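PDB 3LOO: anopheles gambiae adenosine kinase from Anopheles gambiae, which catalyses the transfer of a phosphate from ATP to adenosine, giving AMP, and belongs to the pfkB family of carbohydrate kinases. Local coordinates for residues 24-29 with 98-103; 48-53 with 63-68; 106-111 with 128-133; 181-186 with 211-216. All coordinates share one frame; numbering follows the deposited sequence.

Interaction 1: residues 24-29 with 98-103; sequences GMLVGL and RTAIFF
Two parallel strands of the large central sheet meet here, 26-29 and 100-103, with Leu-26 beside Ala-100 and Leu-29 beside Phe-103. Three nearly straight backbone bonds join them. Ile-101 N gives to Leu-26 O, Gly-28 N to Ile-101 O, and Phe-103 N to Gly-28 O, the last at 2.9 Å. At the start of the pair Gly-24 N bonds Arg-98 O (2.7 Å), while the bond from Leu-26 N to Thr-99 O is weak. Gly-24 has positive phi, and its CA lies 3.6 Å from Ile-101 CD1. On one side of the sheet Val-27 CG2 approaches the ring of Phe-103, 3.9 Å from CD2. Leu-29 CD1 comes to the edge of the same ring. With CG anti to the carbonyl carbon (chi1 -66°), the Phe-103 ring reaches Val-27; Ile-101 CG2 lies over one face, toward the rim. Helix 168-176 covers this side. On the other side Leu-26 CD2 meets Ala-100 CB at 3.9 Å, next to helix 82-94. Strand 26-29 also bonds to strand 179-183 on its far edge. A largely parallel sheet with helices packed on both faces is the alpha/beta core of the pfkB (ribokinase-like) fold.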
# COMPACT_ATOMS: atom_id res chain seq x y z
N GLY A 24 1.78 15.92 -10.38
CA GLY A 24 0.45 15.34 -10.16
C GLY A 24 0.02 14.29 -11.17
O GLY A 24 -1.16 14.13 -11.41
N MET A 25 0.94 13.52 -11.73
CA MET A 25 0.52 12.42 -12.60
C MET A 25 -0.18 11.25 -11.84
O MET A 25 -1.05 10.56 -12.40
CB MET A 25 1.70 11.88 -13.40
CG MET A 25 2.42 12.98 -14.20
SD MET A 25 3.74 12.31 -15.16
CE MET A 25 4.99 11.88 -14.02
N LEU A 26 0.24 11.04 -10.59
CA LEU A 26 -0.20 9.89 -9.80
C LEU A 26 -0.89 10.43 -8.55
O LEU A 26 -0.35 11.29 -7.88
CB LEU A 26 1.03 9.07 -9.39
CG LEU A 26 0.85 8.00 -8.32
CD1 LEU A 26 -0.18 6.93 -8.76
CD2 LEU A 26 2.19 7.34 -8.01
N VAL A 27 -2.12 9.98 -8.28
CA VAL A 27 -2.69 10.22 -6.97
C VAL A 27 -2.89 8.92 -6.20
O VAL A 27 -3.34 7.93 -6.78
CB VAL A 27 -3.91 11.20 -6.87
CG1 VAL A 27 -4.21 11.95 -8.11
CG2 VAL A 27 -5.16 10.58 -6.16
N GLY A 28 -2.49 8.95 -4.93
CA GLY A 28 -2.63 7.84 -4.01
C GLY A 28 -3.55 8.24 -2.88
O GLY A 28 -3.47 9.34 -2.38
N LEU A 29 -4.43 7.34 -2.46
CA LEU A 29 -5.29 7.56 -1.31
C LEU A 29 -4.98 6.44 -0.32
O LEU A 29 -4.96 5.29 -0.69
CB LEU A 29 -6.76 7.43 -1.70
CG LEU A 29 -7.49 8.50 -2.52
CD1 LEU A 29 -6.90 8.61 -3.86
CD2 LEU A 29 -8.96 8.00 -2.68
N ARG A 98 6.80 16.32 -6.57
CA ARG A 98 5.39 16.67 -6.89
C ARG A 98 4.79 15.84 -8.00
O ARG A 98 3.64 16.08 -8.37
CB ARG A 98 5.23 18.18 -7.19
CG ARG A 98 5.48 19.10 -5.99
CD ARG A 98 5.43 20.59 -6.45
NE ARG A 98 4.25 20.86 -7.28
CZ ARG A 98 3.08 21.31 -6.83
NH1 ARG A 98 2.91 21.54 -5.55
NH2 ARG A 98 2.08 21.55 -7.69
N THR A 99 5.53 14.87 -8.51
CA THR A 99 5.03 13.96 -9.52
C THR A 99 3.87 13.09 -8.93
O THR A 99 2.93 12.76 -9.64
CB THR A 99 6.14 13.09 -10.16
OG1 THR A 99 7.19 13.93 -10.65
CG2 THR A 99 5.61 12.31 -11.35
N ALA A 100 3.97 12.76 -7.63
CA ALA A 100 2.90 12.02 -6.93
C ALA A 100 2.24 12.87 -5.85
O ALA A 100 2.92 13.64 -5.12
CB ALA A 100 3.42 10.69 -6.35
N ILE A 101 0.91 12.77 -5.77
CA ILE A 101 0.11 13.44 -4.76
C ILE A 101 -0.48 12.38 -3.78
O ILE A 101 -0.99 11.36 -4.23
CB ILE A 101 -1.06 14.19 -5.41
CG1 ILE A 101 -0.53 15.33 -6.33
CG2 ILE A 101 -1.97 14.78 -4.34
CD1 ILE A 101 -1.61 15.82 -7.26
N PHE A 102 -0.37 12.63 -2.47
CA PHE A 102 -0.94 11.73 -1.46
C PHE A 102 -2.14 12.36 -0.74
O PHE A 102 -2.03 13.48 -0.22
CB PHE A 102 0.13 11.25 -0.44
CG PHE A 102 -0.44 10.32 0.66
CD1 PHE A 102 -0.72 8.99 0.39
CD2 PHE A 102 -0.72 10.80 1.90
CE1 PHE A 102 -1.29 8.14 1.35
CE2 PHE A 102 -1.30 9.94 2.91
CZ PHE A 102 -1.58 8.61 2.61
N PHE A 103 -3.27 11.65 -0.69
CA PHE A 103 -4.42 12.05 0.12
C PHE A 103 -4.64 11.05 1.26
O PHE A 103 -4.70 9.83 1.02
CB PHE A 103 -5.73 12.10 -0.68
CG PHE A 103 -5.79 13.16 -1.76
CD1 PHE A 103 -5.71 14.52 -1.43
CD2 PHE A 103 -6.03 12.79 -3.07
CE1 PHE A 103 -5.81 15.50 -2.42
CE2 PHE A 103 -6.14 13.77 -4.09
CZ PHE A 103 -6.03 15.13 -3.73

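Interaction 2: residues 48-53 with 63-68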
# COMPACT_ATOMS: atom_id res chain seq x y z
N TYR A 48 -1.12 -9.19 24.17
CA TYR A 48 -2.08 -8.41 23.38
C TYR A 48 -2.93 -9.24 22.38
O TYR A 48 -3.57 -8.69 21.46
CB TYR A 48 -1.36 -7.23 22.71
CG TYR A 48 -0.96 -6.18 23.71
CD1 TYR A 48 -1.89 -5.32 24.25
CD2 TYR A 48 0.36 -6.07 24.13
CE1 TYR A 48 -1.52 -4.33 25.20
CE2 TYR A 48 0.74 -5.11 25.06
CZ TYR A 48 -0.18 -4.26 25.58
OH TYR A 48 0.24 -3.33 26.51
N ASP A 49 -2.94 -10.57 22.59
CA ASP A 49 -3.71 -11.52 21.80
C ASP A 49 -3.36 -11.34 20.33
O ASP A 49 -4.25 -11.30 19.48
CB ASP A 49 -5.21 -11.32 22.00
CG ASP A 49 -5.61 -11.42 23.45
OD1 ASP A 49 -4.98 -12.23 24.16
OD2 ASP A 49 -6.54 -10.71 23.87
N MET A 50 -2.07 -11.23 20.05
CA MET A 50 -1.62 -11.08 18.69
C MET A 50 -0.94 -12.35 18.25
O MET A 50 -0.30 -13.04 19.07
CB MET A 50 -0.65 -9.89 18.57
CG MET A 50 -1.37 -8.55 18.68
SD MET A 50 -0.26 -7.14 18.66
CE MET A 50 0.52 -7.26 17.04
N GLN A 51 -1.06 -12.65 16.96
CA GLN A 51 -0.41 -13.81 16.36
C GLN A 51 0.90 -13.36 15.75
O GLN A 51 0.99 -12.24 15.26
CB GLN A 51 -1.26 -14.38 15.23
CG GLN A 51 -2.73 -14.62 15.56
CD GLN A 51 -2.91 -15.61 16.69
OE1 GLN A 51 -2.14 -16.57 16.83
NE2 GLN A 51 -3.93 -15.38 17.52
N PRO A 52 1.91 -14.24 15.72
CA PRO A 52 3.07 -13.85 14.91
C PRO A 52 2.63 -13.80 13.44
O PRO A 52 1.57 -14.35 13.11
CB PRO A 52 4.09 -14.97 15.15
CG PRO A 52 3.29 -16.14 15.70
CD PRO A 52 2.08 -15.55 16.39
N ASN A 53 3.39 -13.13 12.58
CA ASN A 53 3.16 -13.22 11.14
C ASN A 53 1.73 -12.79 10.72
O ASN A 53 1.06 -13.50 9.98
CB ASN A 53 3.46 -14.67 10.70
CG ASN A 53 3.75 -14.80 9.22
OD1 ASN A 53 4.51 -14.03 8.64
ND2 ASN A 53 3.16 -15.83 8.60
N MET A 63 -4.56 -0.62 22.77
CA MET A 63 -4.10 0.76 22.91
C MET A 63 -2.90 0.96 23.84
O MET A 63 -2.04 1.79 23.53
CB MET A 63 -5.23 1.69 23.32
CG MET A 63 -6.29 1.92 22.25
SD MET A 63 -5.69 2.27 20.57
CE MET A 63 -7.25 2.23 19.69
N PRO A 64 -2.86 0.25 25.00
CA PRO A 64 -1.72 0.42 25.90
C PRO A 64 -0.41 -0.09 25.33
O PRO A 64 0.65 0.18 25.89
CB PRO A 64 -2.12 -0.41 27.15
CG PRO A 64 -3.66 -0.38 27.11
CD PRO A 64 -3.94 -0.55 25.64
N MET A 65 -0.48 -0.83 24.23
CA MET A 65 0.73 -1.39 23.64
C MET A 65 1.70 -0.34 23.06
O MET A 65 2.93 -0.51 23.12
CB MET A 65 0.35 -2.41 22.58
CG MET A 65 1.51 -3.20 22.03
SD MET A 65 1.03 -4.29 20.68
CE MET A 65 -0.03 -3.22 19.66
N TYR A 66 1.14 0.74 22.50
CA TYR A 66 1.96 1.80 21.85
C TYR A 66 2.94 2.48 22.85
O TYR A 66 4.17 2.47 22.64
CB TYR A 66 1.05 2.79 21.08
CG TYR A 66 0.26 2.04 20.00
CD1 TYR A 66 0.87 1.64 18.82
CD2 TYR A 66 -1.07 1.66 20.23
CE1 TYR A 66 0.17 0.93 17.85
CE2 TYR A 66 -1.77 0.94 19.27
CZ TYR A 66 -1.15 0.58 18.09
OH TYR A 66 -1.82 -0.13 17.15
N GLN A 67 2.43 2.97 23.98
CA GLN A 67 3.29 3.57 25.01
C GLN A 67 4.29 2.56 25.57
O GLN A 67 5.45 2.91 25.85
CB GLN A 67 2.45 4.14 26.14
CG GLN A 67 3.25 4.86 27.21
CD GLN A 67 2.44 5.19 28.46
OE1 GLN A 67 1.21 5.20 28.43
NE2 GLN A 67 3.13 5.49 29.55
N GLU A 68 3.85 1.31 25.73
CA GLU A 68 4.71 0.25 26.22
C GLU A 68 5.87 -0.01 25.27
O GLU A 68 7.02 -0.21 25.72
CB GLU A 68 3.90 -1.01 26.49
CG GLU A 68 4.71 -2.17 27.02
CD GLU A 68 3.86 -3.34 27.51
OE1 GLU A 68 2.59 -3.29 27.50
OE2 GLU A 68 4.48 -4.33 27.90
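Met-65 holds CG anti to its backbone N (chi1 -172°), and Tyr-48 holds CG anti to its carbonyl carbon (chi1 -71°). These torsions bring the methionine chain across a face of the tyrosine ring. Met-65 CB sits over the ring centre in a CH-pi contact, 3.6 Å from the centroid. CG follows near CE2 and CD2. SD comes next, oblique to the ring, 4.4 Å from its centroid, a Met-aromatic contact. The same sulfur also meets Met-50 SD at 3.7 Å. The Tyr-48 hydroxyl reaches past Met-65 and donates to Glu-68 OE1, with 2.6 Å between OH and OE1. The carboxylate oxygen lies at the ring edge, in the ring plane, and the hydroxyl meets it from nearly straight beyond its C-O bond. The ring and carboxylate planes are 64° apart. Glu-68 gets there with an extended chain. Its OE1 also forms a salt bridge with Lys-47, so one oxygen serves two partners, which would favour the charged carboxylate.

The contact joins the end of helix 42-47 to the first turn of helix 64-73. Helix 42-47 closes with a Schellman motif in which Asp-49, with positive phi, is the C-prime residue. Asp-49 also makes a salt bridge with Lys-61. Beneath the two methionines lies the smaller five-stranded sheet: Met-50 touches Leu-142 and Ser-149, and Met-65 touches Ala-140. Pro-64 CB lies near the Tyr-48 hydroxyl, at 3.8 Å from OH.

Interaction 3: residues 106-111 with 128-133; sequences VGQDEY and YQRSAT
Val-106 makes the tight part of this contact, with its two methyls against Tyr-128 and Arg-130. CG1 lies over the centre of the Tyr-128 ring, 3.7 Å from the centroid and only 7° off the normal, a CH-pi contact. CG2 touches the rim of that ring at CD2, 3.6 Å away. It also lies over one face of the Arg-130 guanidinium, 3.7 Å from CZ. The valine torsion (chi1 -66°) sets CG2 between the backbone N and the carbonyl carbon, where it can meet both groups. The backbones are joined in parallel at the same place. Val-106 N bonds Gln-129 O, and Ser-131 N bonds Val-106 O at 2.8 Å.

Beyond Gly-107 the chains part, and water bridges them. The Arg-130 chain, bent at chi2, brings NH1 to Gly-107 O in a weak bond (2.9 Å, 125° at the hydrogen). One water accepts from Arg-130 NH1 and donates to Asp-109 O. A second water accepts from Gln-108 N at 2.8 Å and donates to Ser-131 O. The exposed Gln-108 side chain runs out over Arg-130 and Ala-132. Its NE2 lies 3.7 Å from Arg-130 CB, and OE1 rests by Ala-132 CB.

Asp-109 is the N-cap of the following helix and its OD1 takes Ala-112 N. Ser-131 OG is held by Asp-159. The contact joins elements of a beta-alpha-beta unit with neighbouring parallel strands: strand 100-107, helix 110-122 and edge strand 125-131.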
# COMPACT_ATOMS: atom_id res chain seq x y z
N VAL A 106 -4.57 13.00 8.85
CA VAL A 106 -3.63 12.98 9.97
C VAL A 106 -4.22 13.84 11.08
O VAL A 106 -5.23 14.53 10.87
CB VAL A 106 -2.21 13.52 9.61
CG1 VAL A 106 -1.46 12.61 8.59
CG2 VAL A 106 -2.26 14.99 9.14
N GLY A 107 -3.57 13.82 12.24
CA GLY A 107 -3.97 14.68 13.35
C GLY A 107 -3.24 16.00 13.23
O GLY A 107 -2.49 16.24 12.27
N GLN A 108 -3.43 16.87 14.23
CA GLN A 108 -2.66 18.10 14.28
C GLN A 108 -1.69 18.01 15.42
O GLN A 108 -1.95 18.55 16.50
CB GLN A 108 -3.58 19.30 14.46
CG GLN A 108 -4.08 19.78 13.14
CD GLN A 108 -5.31 20.60 13.28
OE1 GLN A 108 -5.94 20.60 14.32
NE2 GLN A 108 -5.65 21.33 12.24
N ASP A 109 -0.59 17.31 15.21
CA ASP A 109 0.22 16.86 16.33
C ASP A 109 1.63 16.64 15.89
O ASP A 109 1.93 16.88 14.72
CB ASP A 109 -0.38 15.60 16.98
CG ASP A 109 -0.60 14.46 16.00
OD1 ASP A 109 -0.08 14.50 14.88
OD2 ASP A 109 -1.29 13.49 16.37
N GLU A 110 2.51 16.23 16.79
CA GLU A 110 3.90 16.00 16.43
C GLU A 110 4.04 14.85 15.41
O GLU A 110 4.95 14.88 14.60
CB GLU A 110 4.76 15.58 17.62
CG GLU A 110 4.80 16.48 18.79
CD GLU A 110 5.76 15.94 19.82
OE1 GLU A 110 5.30 15.33 20.79
OE2 GLU A 110 6.99 16.06 19.60
N TYR A 111 3.21 13.82 15.55
CA TYR A 111 3.31 12.64 14.68
C TYR A 111 3.03 13.04 13.26
O TYR A 111 3.71 12.56 12.38
CB TYR A 111 2.35 11.51 15.12
CG TYR A 111 2.79 10.71 16.32
CD1 TYR A 111 4.04 10.91 16.92
CD2 TYR A 111 1.96 9.72 16.86
CE1 TYR A 111 4.45 10.14 18.02
CE2 TYR A 111 2.35 8.95 17.91
CZ TYR A 111 3.59 9.16 18.50
OH TYR A 111 3.94 8.39 19.58
N TYR A 128 -2.77 16.32 3.01
CA TYR A 128 -3.42 15.73 4.19
C TYR A 128 -4.68 16.51 4.58
O TYR A 128 -4.64 17.74 4.67
CB TYR A 128 -2.50 15.75 5.42
CG TYR A 128 -1.27 14.85 5.42
CD1 TYR A 128 -1.20 13.64 4.70
CD2 TYR A 128 -0.16 15.22 6.18
CE1 TYR A 128 -0.02 12.84 4.76
CE2 TYR A 128 0.99 14.42 6.26
CZ TYR A 128 1.06 13.24 5.55
OH TYR A 128 2.25 12.51 5.64
N GLN A 129 -5.77 15.80 4.80
CA GLN A 129 -6.87 16.31 5.61
C GLN A 129 -6.41 16.31 7.08
O GLN A 129 -5.55 15.53 7.48
CB GLN A 129 -8.12 15.42 5.42
CG GLN A 129 -9.40 15.89 6.10
CD GLN A 129 -10.61 15.06 5.70
OE1 GLN A 129 -10.48 13.99 5.13
NE2 GLN A 129 -11.79 15.55 6.02
N ARG A 130 -6.95 17.22 7.88
CA ARG A 130 -6.52 17.41 9.27
C ARG A 130 -7.69 17.12 10.17
O ARG A 130 -8.77 17.67 9.98
CB ARG A 130 -6.05 18.85 9.53
CG ARG A 130 -4.80 19.24 8.83
CD ARG A 130 -3.73 18.45 9.40
NE ARG A 130 -2.48 18.67 8.72
CZ ARG A 130 -1.29 18.51 9.28
NH1 ARG A 130 -1.18 18.17 10.59
NH2 ARG A 130 -0.21 18.73 8.54
N SER A 131 -7.47 16.26 11.14
CA SER A 131 -8.45 16.04 12.21
C SER A 131 -8.01 16.81 13.46
O SER A 131 -6.89 16.63 13.96
CB SER A 131 -8.55 14.55 12.53
OG SER A 131 -9.56 14.32 13.49
N ALA A 132 -8.87 17.66 14.00
CA ALA A 132 -8.52 18.29 15.29
C ALA A 132 -8.92 17.41 16.49
O ALA A 132 -8.43 17.63 17.63
CB ALA A 132 -9.09 19.70 15.41
N THR A 133 -9.76 16.40 16.23
CA THR A 133 -10.25 15.49 17.29
C THR A 133 -9.45 14.23 17.51
O THR A 133 -9.45 13.72 18.63
CB THR A 133 -11.74 15.08 17.12
OG1 THR A 133 -11.88 14.24 15.98
CG2 THR A 133 -12.65 16.33 17.01
O HOH W 1 -4.88 15.93 16.37
O HOH W 2 1.11 18.82 12.71

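Interaction 4: residues 181-186 with 211-216. With B4P (bis(adenosine)-5'-tetraphosphate), chain D.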
# COMPACT_ATOMS: atom_id res chain seq x y z
N TYR A 181 -3.86 5.09 -7.29
CA TYR A 181 -3.44 3.94 -6.49
C TYR A 181 -4.09 4.03 -5.11
O TYR A 181 -3.98 5.06 -4.43
CB TYR A 181 -1.92 3.84 -6.37
CG TYR A 181 -1.44 2.67 -5.56
CD1 TYR A 181 -1.87 1.36 -5.86
CD2 TYR A 181 -0.59 2.86 -4.46
CE1 TYR A 181 -1.43 0.25 -5.08
CE2 TYR A 181 -0.17 1.79 -3.68
CZ TYR A 181 -0.59 0.48 -3.99
OH TYR A 181 -0.15 -0.58 -3.24
N VAL A 182 -4.73 2.94 -4.70
CA VAL A 182 -5.41 2.89 -3.40
C VAL A 182 -5.07 1.56 -2.73
O VAL A 182 -4.94 0.56 -3.40
CB VAL A 182 -6.93 3.03 -3.55
CG1 VAL A 182 -7.61 3.03 -2.18
CG2 VAL A 182 -7.30 4.38 -4.25
N SER A 183 -4.91 1.55 -1.41
CA SER A 183 -4.64 0.26 -0.71
C SER A 183 -5.98 -0.34 -0.29
O SER A 183 -6.95 0.39 -0.07
CB SER A 183 -3.79 0.47 0.53
OG SER A 183 -4.44 1.40 1.39
N GLY A 184 -6.03 -1.66 -0.14
CA GLY A 184 -7.20 -2.27 0.55
C GLY A 184 -7.37 -1.75 1.98
O GLY A 184 -8.50 -1.63 2.47
N PHE A 185 -6.26 -1.42 2.65
CA PHE A 185 -6.28 -0.74 3.95
C PHE A 185 -7.23 0.49 4.02
O PHE A 185 -7.89 0.74 5.04
CB PHE A 185 -4.87 -0.27 4.30
CG PHE A 185 -3.90 -1.38 4.67
CD1 PHE A 185 -4.30 -2.43 5.53
CD2 PHE A 185 -2.58 -1.33 4.22
CE1 PHE A 185 -3.40 -3.41 5.92
CE2 PHE A 185 -1.65 -2.34 4.59
CZ PHE A 185 -2.08 -3.39 5.45
N PHE A 186 -7.26 1.27 2.94
CA PHE A 186 -8.08 2.48 2.86
C PHE A 186 -9.59 2.17 2.86
O PHE A 186 -10.40 3.05 3.16
CB PHE A 186 -7.68 3.35 1.63
CG PHE A 186 -8.35 4.72 1.56
CD1 PHE A 186 -7.97 5.77 2.39
CD2 PHE A 186 -9.32 4.97 0.59
CE1 PHE A 186 -8.55 7.05 2.30
CE2 PHE A 186 -9.92 6.22 0.47
CZ PHE A 186 -9.53 7.28 1.32
N ASN A 211 -4.12 -2.52 -3.91
CA ASN A 211 -3.35 -3.55 -3.28
C ASN A 211 -4.32 -4.34 -2.40
O ASN A 211 -5.22 -3.74 -1.78
CB ASN A 211 -2.33 -2.89 -2.38
CG ASN A 211 -1.17 -3.77 -2.09
OD1 ASN A 211 -1.32 -4.83 -1.47
ND2 ASN A 211 0.01 -3.37 -2.58
N LEU A 212 -4.10 -5.66 -2.28
CA LEU A 212 -4.92 -6.42 -1.34
C LEU A 212 -4.64 -6.05 0.10
O LEU A 212 -5.52 -6.19 0.95
CB LEU A 212 -4.84 -7.92 -1.59
CG LEU A 212 -5.46 -8.43 -2.89
CD1 LEU A 212 -5.06 -9.89 -3.09
CD2 LEU A 212 -7.04 -8.19 -2.90
N SER A 213 -3.41 -5.59 0.36
CA SER A 213 -2.94 -5.06 1.66
C SER A 213 -2.73 -6.06 2.81
O SER A 213 -1.68 -6.05 3.45
CB SER A 213 -3.83 -3.91 2.14
OG SER A 213 -3.69 -2.79 1.28
N ALA A 214 -3.73 -6.89 3.09
CA ALA A 214 -3.64 -7.85 4.21
C ALA A 214 -4.78 -8.84 4.09
O ALA A 214 -5.85 -8.49 3.58
CB ALA A 214 -3.74 -7.13 5.58
N PRO A 215 -4.60 -10.04 4.67
CA PRO A 215 -5.69 -11.03 4.66
C PRO A 215 -7.02 -10.51 5.15
O PRO A 215 -8.06 -10.91 4.63
CB PRO A 215 -5.15 -12.15 5.57
CG PRO A 215 -3.71 -12.13 5.20
CD PRO A 215 -3.35 -10.64 5.17
N PHE A 216 -7.01 -9.58 6.11
CA PHE A 216 -8.30 -9.11 6.63
C PHE A 216 -9.08 -8.31 5.64
O PHE A 216 -10.27 -8.10 5.83
CB PHE A 216 -8.19 -8.33 7.96
CG PHE A 216 -7.61 -6.95 7.86
CD1 PHE A 216 -8.38 -5.85 7.49
CD2 PHE A 216 -6.29 -6.71 8.26
CE1 PHE A 216 -7.84 -4.54 7.44
CE2 PHE A 216 -5.75 -5.38 8.22
CZ PHE A 216 -6.52 -4.32 7.82
PA B4P D . 5.04 -5.07 5.73
O1A B4P D . 6.46 -4.80 6.21
O2A B4P D . 4.18 -6.01 6.57
O3A B4P D . 5.21 -5.85 4.34
PB B4P D . 4.57 -5.28 2.99
O1B B4P D . 5.29 -4.01 2.52
O2B B4P D . 3.05 -5.34 2.99
O3B B4P D . 5.29 -6.60 2.27
PG B4P D . 4.58 -7.80 1.46
O1G B4P D . 4.29 -8.98 2.33
O2G B4P D . 3.37 -7.20 0.78
O3G B4P D . 5.64 -8.20 0.34
PD B4P D . 6.56 -9.52 0.16
O1D B4P D . 7.03 -9.93 1.51
O2D B4P D . 5.93 -10.52 -0.77
O5E B4P D . 4.27 -3.68 5.42
C5E B4P D . 4.52 -2.72 6.43
C4E B4P D . 3.70 -1.47 6.32
O4E B4P D . 2.29 -1.72 6.36
C3E B4P D . 3.97 -0.63 7.54
O3E B4P D . 4.83 0.43 7.07
C2E B4P D . 2.61 -0.08 7.95
O2E B4P D . 2.56 1.34 8.13
C1E B4P D . 1.67 -0.55 6.82
N9A B4P D . 0.34 -0.87 7.38
C8A B4P D . 0.01 -1.87 8.25
N7A B4P D . -1.33 -1.78 8.50
C5A B4P D . -1.84 -0.71 7.82
C6A B4P D . -3.11 -0.13 7.68
N6A B4P D . -4.22 -0.59 8.34
N1A B4P D . -3.25 0.97 6.90
C2A B4P D . -2.20 1.48 6.21
N3A B4P D . -0.97 0.94 6.32
C4A B4P D . -0.78 -0.15 7.11
O5F B4P D . 7.81 -8.83 -0.56
C5F B4P D . 7.65 -7.92 -1.65
C4F B4P D . 9.00 -7.87 -2.37
O4F B4P D . 10.09 -7.67 -1.46
C3F B4P D . 9.32 -9.21 -3.01
O3F B4P D . 8.62 -9.34 -4.24
C2F B4P D . 10.83 -9.13 -3.16
O2F B4P D . 11.17 -8.39 -4.35
C1F B4P D . 11.26 -8.38 -1.89
N9B B4P D . 11.61 -9.40 -0.86
C8B B4P D . 10.83 -9.79 0.17
N7B B4P D . 11.43 -10.75 0.91
C5B B4P D . 12.64 -11.00 0.36
C6B B4P D . 13.69 -11.87 0.64
N6B B4P D . 13.60 -12.70 1.71
N1B B4P D . 14.81 -11.86 -0.15
C2B B4P D . 14.91 -11.03 -1.22
N3B B4P D . 13.90 -10.17 -1.55
C4B B4P D . 12.75 -10.12 -0.81
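Phe-185 and Ser-213 meet directly beneath an adenine of the bound bis(adenosine)-5'-tetraphosphate. One face of the Phe-185 ring lies against this base, with C5A over its centre and CG 3.3 Å from N1A. Ser-213 CB covers the opposite face in a CH-pi contact, 3.4 Å from the centroid. The edge of the ring meets Phe-216, whose CZ is 3.7 Å from CD1. These two rings sit obliquely, with planes at 41°. Phe-216 in turn brings its own edge to N6A of the base.

The next shell fixes the two loops. Phe-185 N gives a weak bond to Ser-213 OG, which stands anti to its carbonyl carbon and beside its backbone N (chi1 -67°). Gly-184 N bonds Asn-211 O at 2.8 Å. Asn-211 OD1 accepts from Ser-213 N in an Asx turn, while its ND2 gives to Tyr-181 OH at 2.9 Å. Ser-183 OG accepts from Phe-186 N, an ST motif. Further out, Tyr-181 and Asn-211 pack on Val-320 of helix 315-328, and the Asn-211 side chain lies about 4 Å from a magnesium ion. Loops after strands 179-183 and 207-211 contribute to the ligand pocket at the carboxyl end of the sheet, as in other pfkB kinases.

Interactions 1, 3 and 4 belong to the nine-stranded central sheet. Five of its strands lie side by side in the order 125-131, 100-107, 26-29, 179-183, 207-211, so interactions 3, 1 and 4 follow one another across it. Interaction 1 touches both others: Phe-102 packs on Tyr-128, and strand 26-29 pairs with strand 179-183. Its centre is 19 Å from that of interaction 3 and 17 Å from that of interaction 4. Interaction 2 packs beside the smaller sheet, 32 Å from interaction 1 between centres. Along the chain it is nested within the loop closed by interaction 1; interactions 3 and 4 come later. Interaction 4 holds Phe-185 of the ligand pocket, so the sheet joins the outer strand pair to the binding site.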